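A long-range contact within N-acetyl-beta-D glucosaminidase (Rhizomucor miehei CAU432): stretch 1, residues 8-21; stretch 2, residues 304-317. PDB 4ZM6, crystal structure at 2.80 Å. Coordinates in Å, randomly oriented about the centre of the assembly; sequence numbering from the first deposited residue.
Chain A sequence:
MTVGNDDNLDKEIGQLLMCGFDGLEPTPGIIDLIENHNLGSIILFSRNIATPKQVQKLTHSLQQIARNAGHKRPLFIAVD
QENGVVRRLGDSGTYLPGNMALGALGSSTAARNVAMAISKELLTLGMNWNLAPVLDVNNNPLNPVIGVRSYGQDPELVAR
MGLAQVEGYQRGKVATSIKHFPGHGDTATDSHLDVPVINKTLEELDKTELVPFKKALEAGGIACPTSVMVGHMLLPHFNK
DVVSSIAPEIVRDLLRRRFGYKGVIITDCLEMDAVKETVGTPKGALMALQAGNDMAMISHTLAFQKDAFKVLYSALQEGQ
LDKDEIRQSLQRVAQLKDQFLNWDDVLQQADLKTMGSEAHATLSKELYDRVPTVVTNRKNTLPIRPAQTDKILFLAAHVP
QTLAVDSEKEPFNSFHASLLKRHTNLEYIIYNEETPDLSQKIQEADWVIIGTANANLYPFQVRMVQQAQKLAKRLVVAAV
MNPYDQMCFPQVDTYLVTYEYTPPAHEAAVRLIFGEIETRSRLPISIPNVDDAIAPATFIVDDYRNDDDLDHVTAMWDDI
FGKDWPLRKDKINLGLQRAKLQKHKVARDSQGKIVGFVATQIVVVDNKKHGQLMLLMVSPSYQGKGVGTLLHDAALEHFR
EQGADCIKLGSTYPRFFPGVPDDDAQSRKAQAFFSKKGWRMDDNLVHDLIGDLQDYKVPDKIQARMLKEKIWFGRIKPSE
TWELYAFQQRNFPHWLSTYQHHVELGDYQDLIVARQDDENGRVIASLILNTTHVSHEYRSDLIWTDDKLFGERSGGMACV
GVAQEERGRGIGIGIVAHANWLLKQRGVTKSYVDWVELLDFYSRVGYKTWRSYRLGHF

Stretch 1 8-21: NLDKEIGQLLMCGF
Stretch 2 304-317: FQKDAFKVLYSALQ

Residues 304-317 form a continuous α-helix that runs on beyond Gln317, held by i to i+4 bonds such as Ala308 N to Phe304 O (2.7 Å) and Leu316 N to Leu312 O (2.9 Å). Stretch 1 is more varied: a loop at its start, with Leu9 near phi/psi -138/41 and Asp10 and Lys11 in helix-like angles, a short 3-10 segment at 12-14, then a strand at 17-19. Gly14 N bonds to Lys11 O at 3.1 Å, and Leu17 N to Gly14 O at 3.3 Å. At the start, Asp10 (chi1 m) turns its carboxylate back, so that Asn8 N donates to Asp10 OD1 at 2.7 Å.

The two chains run in opposite senses. Asp10 CA lies 6.4 Å from Tyr313 CA, Ile13 CA 8.4 Å from Leu312 CA, Gly14 CA 8.2 Å from Phe309 CA, and Cys19 CA 7.1 Å from Gln305 CA. One side of the helix, bearing residues 305, 309, 312, 313 and 316 at its three- and four-residue spacing, meets stretch 1 and gives a summed buried area of 563 Å².

No hydrogen bond between the stretches is found among the modelled atoms, and apolar packing dominates. Ile13 (t, t) points toward the helix and is its hub: Ile13 CD1 reaches Leu316 CD2 and Leu312 CB, each at 4.2 Å, while Ile13 CG2 lies 4.2 Å from Tyr313 CE1. A β-branched residue suits this place because its methyls diverge to separate neighbours. Leu312 is modelled only to CB. Leu316 (chi1 t, chi2 32°) also meets Leu9 (m, t), with Leu316 CD2 4.1 Å from Leu9 CB.

The CA-to-CB bonds of Phe309 and Tyr313 point sideways, but the ends of both side chains come nearer to stretch 1. Phe309 (chi1 -105°, chi2 -66°) brings its ring edge to the backbone, with Phe309 CZ 3.9 Å from Gly14 CA. Leu17, with both chi angles between wells (-93°, 94°), places CD2 4.1 Å from Phe309 CE2. Tyr313 (m, chi2 -35°) combines an apolar ring with a hydroxyl that is hydrogen-bonded elsewhere in the structure.

Polar backbone atoms also touch carbon: Asp10 O lies 3.3 Å from Tyr313 CE1, and Leu9 O 3.4 Å from Leu316 CD2. These are van der Waals contacts. At the far end, Cys19 (m) points from the strand toward Gln305 (m, t), with Cys19 CB 3.7 Å from Gln305 CD.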

# COMPACT_ATOMS: atom_id res chain seq x y z
N ASN A 8 -7.96 16.72 45.39
CA ASN A 8 -7.23 17.32 44.24
C ASN A 8 -7.92 16.94 42.92
O ASN A 8 -8.31 17.82 42.14
CB ASN A 8 -5.76 16.86 44.26
CG ASN A 8 -4.81 17.85 43.59
OD1 ASN A 8 -5.18 18.98 43.29
ND2 ASN A 8 -3.57 17.42 43.38
N LEU A 9 -8.07 15.64 42.69
CA LEU A 9 -8.78 15.09 41.53
C LEU A 9 -9.65 13.91 41.97
O LEU A 9 -9.74 12.89 41.28
CB LEU A 9 -7.79 14.62 40.46
CG LEU A 9 -6.61 15.53 40.07
CD1 LEU A 9 -5.53 14.71 39.38
CD2 LEU A 9 -7.06 16.68 39.17
N ASP A 10 -10.30 14.07 43.13
CA ASP A 10 -10.97 12.95 43.81
C ASP A 10 -12.32 12.61 43.19
O ASP A 10 -12.58 11.45 42.87
CB ASP A 10 -11.15 13.26 45.30
CG ASP A 10 -9.82 13.49 46.01
OD1 ASP A 10 -8.94 14.18 45.45
OD2 ASP A 10 -9.67 12.97 47.14
N LYS A 11 -13.19 13.61 43.05
CA LYS A 11 -14.47 13.41 42.37
C LYS A 11 -14.27 13.28 40.86
O LYS A 11 -14.91 12.45 40.21
CB LYS A 11 -15.49 14.52 42.71
CG LYS A 11 -15.09 15.95 42.34
CD LYS A 11 -16.31 16.81 42.02
CE LYS A 11 -16.02 18.30 42.15
NZ LYS A 11 -16.21 18.78 43.55
N GLU A 12 -13.35 14.08 40.32
CA GLU A 12 -13.17 14.20 38.87
C GLU A 12 -12.76 12.89 38.18
O GLU A 12 -13.07 12.67 37.01
CB GLU A 12 -12.14 15.30 38.56
CG GLU A 12 -12.36 15.99 37.22
CD GLU A 12 -11.62 17.31 37.10
OE1 GLU A 12 -11.65 17.91 36.00
OE2 GLU A 12 -11.01 17.76 38.09
N ILE A 13 -12.09 12.00 38.92
CA ILE A 13 -11.63 10.71 38.39
C ILE A 13 -12.78 9.72 38.11
O ILE A 13 -12.54 8.64 37.57
CB ILE A 13 -10.58 10.07 39.34
CG1 ILE A 13 -9.72 9.04 38.59
CG2 ILE A 13 -11.25 9.46 40.56
CD1 ILE A 13 -8.54 8.53 39.40
N GLY A 14 -14.01 10.07 38.47
CA GLY A 14 -15.18 9.26 38.12
C GLY A 14 -15.44 9.20 36.62
O GLY A 14 -15.98 8.21 36.12
N GLN A 15 -15.05 10.25 35.90
CA GLN A 15 -15.21 10.30 34.44
C GLN A 15 -14.39 9.21 33.73
O GLN A 15 -14.71 8.83 32.60
CB GLN A 15 -14.82 11.69 33.89
CG GLN A 15 -15.67 12.86 34.40
CD GLN A 15 -17.11 12.84 33.91
OE1 GLN A 15 -17.95 12.11 34.44
NE2 GLN A 15 -17.41 13.67 32.92
N LEU A 16 -13.35 8.71 34.40
CA LEU A 16 -12.46 7.68 33.84
C LEU A 16 -12.96 6.24 34.02
O LEU A 16 -12.19 5.30 33.84
CB LEU A 16 -11.05 7.81 34.45
CG LEU A 16 -10.10 8.83 33.83
CD1 LEU A 16 -10.79 10.16 33.57
CD2 LEU A 16 -8.86 9.01 34.69
N LEU A 17 -14.24 6.06 34.36
CA LEU A 17 -14.78 4.72 34.58
C LEU A 17 -16.05 4.42 33.81
O LEU A 17 -16.78 5.32 33.40
CB LEU A 17 -15.02 4.47 36.07
CG LEU A 17 -13.87 3.80 36.82
CD1 LEU A 17 -12.95 4.83 37.46
CD2 LEU A 17 -14.42 2.83 37.86
N MET A 18 -16.30 3.12 33.64
CA MET A 18 -17.48 2.60 32.98
C MET A 18 -17.92 1.36 33.74
O MET A 18 -17.14 0.41 33.87
CB MET A 18 -17.17 2.24 31.52
CG MET A 18 -18.38 1.80 30.71
SD MET A 18 -17.97 1.45 28.99
CE MET A 18 -17.58 3.09 28.39
N CYS A 19 -19.15 1.38 34.25
CA CYS A 19 -19.62 0.34 35.17
C CYS A 19 -21.05 -0.08 34.85
O CYS A 19 -21.88 0.75 34.47
CB CYS A 19 -19.53 0.84 36.61
SG CYS A 19 -18.02 1.78 36.99
N GLY A 20 -21.33 -1.37 35.03
CA GLY A 20 -22.65 -1.93 34.75
C GLY A 20 -23.50 -2.16 35.99
O GLY A 20 -23.23 -1.59 37.05
N PHE A 21 -24.53 -2.99 35.83
CA PHE A 21 -25.44 -3.35 36.92
C PHE A 21 -26.39 -4.46 36.46
O PHE A 21 -26.30 -4.93 35.32
CB PHE A 21 -26.24 -2.13 37.40
CG PHE A 21 -27.11 -1.51 36.33
CD1 PHE A 21 -28.36 -2.03 36.04
CD2 PHE A 21 -26.67 -0.40 35.62
CE1 PHE A 21 -29.16 -1.46 35.06
CE2 PHE A 21 -27.46 0.17 34.64
CZ PHE A 21 -28.71 -0.36 34.36
N PHE A 304 -16.38 -4.71 43.38
CA PHE A 304 -15.15 -4.35 42.67
C PHE A 304 -15.20 -2.87 42.29
O PHE A 304 -14.20 -2.16 42.43
CB PHE A 304 -14.99 -5.20 41.41
CG PHE A 304 -14.90 -6.69 41.68
CD1 PHE A 304 -14.05 -7.20 42.65
CD2 PHE A 304 -15.65 -7.58 40.92
CE1 PHE A 304 -13.97 -8.56 42.88
CE2 PHE A 304 -15.57 -8.94 41.14
CZ PHE A 304 -14.73 -9.43 42.12
N GLN A 305 -16.36 -2.43 41.80
CA GLN A 305 -16.59 -1.03 41.46
C GLN A 305 -16.35 -0.11 42.66
O GLN A 305 -15.77 0.97 42.51
CB GLN A 305 -18.01 -0.84 40.91
CG GLN A 305 -18.26 -1.48 39.56
CD GLN A 305 -19.73 -1.72 39.25
OE1 GLN A 305 -20.08 -2.66 38.54
NE2 GLN A 305 -20.59 -0.85 39.76
N LYS A 306 -16.80 -0.54 43.83
CA LYS A 306 -16.55 0.18 45.08
C LYS A 306 -15.07 0.14 45.45
O LYS A 306 -14.46 1.19 45.72
CB LYS A 306 -17.40 -0.39 46.22
CG LYS A 306 -18.86 0.07 46.21
CD LYS A 306 -19.11 1.27 47.11
CE LYS A 306 -18.35 2.50 46.63
NZ LYS A 306 -18.79 3.74 47.33
N ASP A 307 -14.50 -1.06 45.47
CA ASP A 307 -13.08 -1.26 45.80
C ASP A 307 -12.18 -0.43 44.89
O ASP A 307 -11.38 0.38 45.36
CB ASP A 307 -12.69 -2.74 45.67
CG ASP A 307 -13.32 -3.63 46.73
OD1 ASP A 307 -13.79 -3.11 47.76
OD2 ASP A 307 -13.33 -4.86 46.52
N ALA A 308 -12.32 -0.65 43.59
CA ALA A 308 -11.52 0.04 42.59
C ALA A 308 -11.49 1.55 42.83
O ALA A 308 -10.45 2.19 42.71
CB ALA A 308 -12.05 -0.25 41.19
N PHE A 309 -12.65 2.11 43.19
CA PHE A 309 -12.74 3.53 43.49
C PHE A 309 -11.86 3.93 44.68
O PHE A 309 -11.13 4.91 44.60
CB PHE A 309 -14.19 3.97 43.72
CG PHE A 309 -14.77 4.75 42.57
CD1 PHE A 309 -14.27 6.01 42.25
CD2 PHE A 309 -15.82 4.24 41.82
CE1 PHE A 309 -14.81 6.74 41.20
CE2 PHE A 309 -16.36 4.97 40.76
CZ PHE A 309 -15.85 6.22 40.46
N LYS A 310 -11.94 3.17 45.77
CA LYS A 310 -11.12 3.47 46.95
C LYS A 310 -9.64 3.18 46.69
O LYS A 310 -8.77 3.86 47.25
CB LYS A 310 -11.64 2.73 48.21
CG LYS A 310 -11.27 1.26 48.34
CD LYS A 310 -11.90 0.62 49.57
CE LYS A 310 -11.40 1.24 50.86
NZ LYS A 310 -11.76 0.42 52.05
N VAL A 311 -9.35 2.20 45.84
CA VAL A 311 -7.98 1.91 45.42
C VAL A 311 -7.38 3.11 44.67
O VAL A 311 -6.22 3.46 44.88
CB VAL A 311 -7.91 0.64 44.52
CG1 VAL A 311 -6.53 0.49 43.89
CG2 VAL A 311 -8.25 -0.60 45.33
N LEU A 312 -8.19 3.73 43.82
CA LEU A 312 -7.76 4.89 43.03
C LEU A 312 -7.58 6.14 43.88
O LEU A 312 -6.69 6.95 43.61
CB LEU A 312 -8.75 5.17 41.90
N TYR A 313 -8.42 6.30 44.90
CA TYR A 313 -8.36 7.48 45.78
C TYR A 313 -7.06 7.52 46.58
O TYR A 313 -6.39 8.55 46.65
CB TYR A 313 -9.53 7.51 46.76
CG TYR A 313 -10.91 7.65 46.14
CD1 TYR A 313 -11.12 8.42 45.00
CD2 TYR A 313 -12.02 7.05 46.73
CE1 TYR A 313 -12.39 8.55 44.45
CE2 TYR A 313 -13.28 7.17 46.19
CZ TYR A 313 -13.46 7.93 45.05
OH TYR A 313 -14.72 8.06 44.51
N SER A 314 -6.72 6.38 47.19
CA SER A 314 -5.49 6.27 47.98
C SER A 314 -4.25 6.40 47.09
O SER A 314 -3.35 7.18 47.40
CB SER A 314 -5.46 4.94 48.73
OG SER A 314 -5.69 3.85 47.85
N ALA A 315 -4.23 5.66 45.98
CA ALA A 315 -3.14 5.73 45.02
C ALA A 315 -2.93 7.16 44.51
O ALA A 315 -1.80 7.57 44.22
CB ALA A 315 -3.39 4.79 43.85
N LEU A 316 -4.03 7.91 44.40
CA LEU A 316 -3.98 9.32 43.99
C LEU A 316 -3.29 10.19 45.05
O LEU A 316 -2.57 11.13 44.71
CB LEU A 316 -5.41 9.82 43.72
CG LEU A 316 -5.64 11.13 42.94
CD1 LEU A 316 -4.57 11.38 41.89
CD2 LEU A 316 -7.02 11.08 42.30
N GLN A 317 -3.52 9.87 46.32
CA GLN A 317 -2.88 10.57 47.44
C GLN A 317 -1.36 10.36 47.51
O GLN A 317 -0.61 11.32 47.70
CB GLN A 317 -3.51 10.18 48.79
CG GLN A 317 -4.60 11.12 49.28
CD GLN A 317 -4.06 12.45 49.79
OE1 GLN A 317 -2.87 12.73 49.68
NE2 GLN A 317 -4.95 13.27 50.34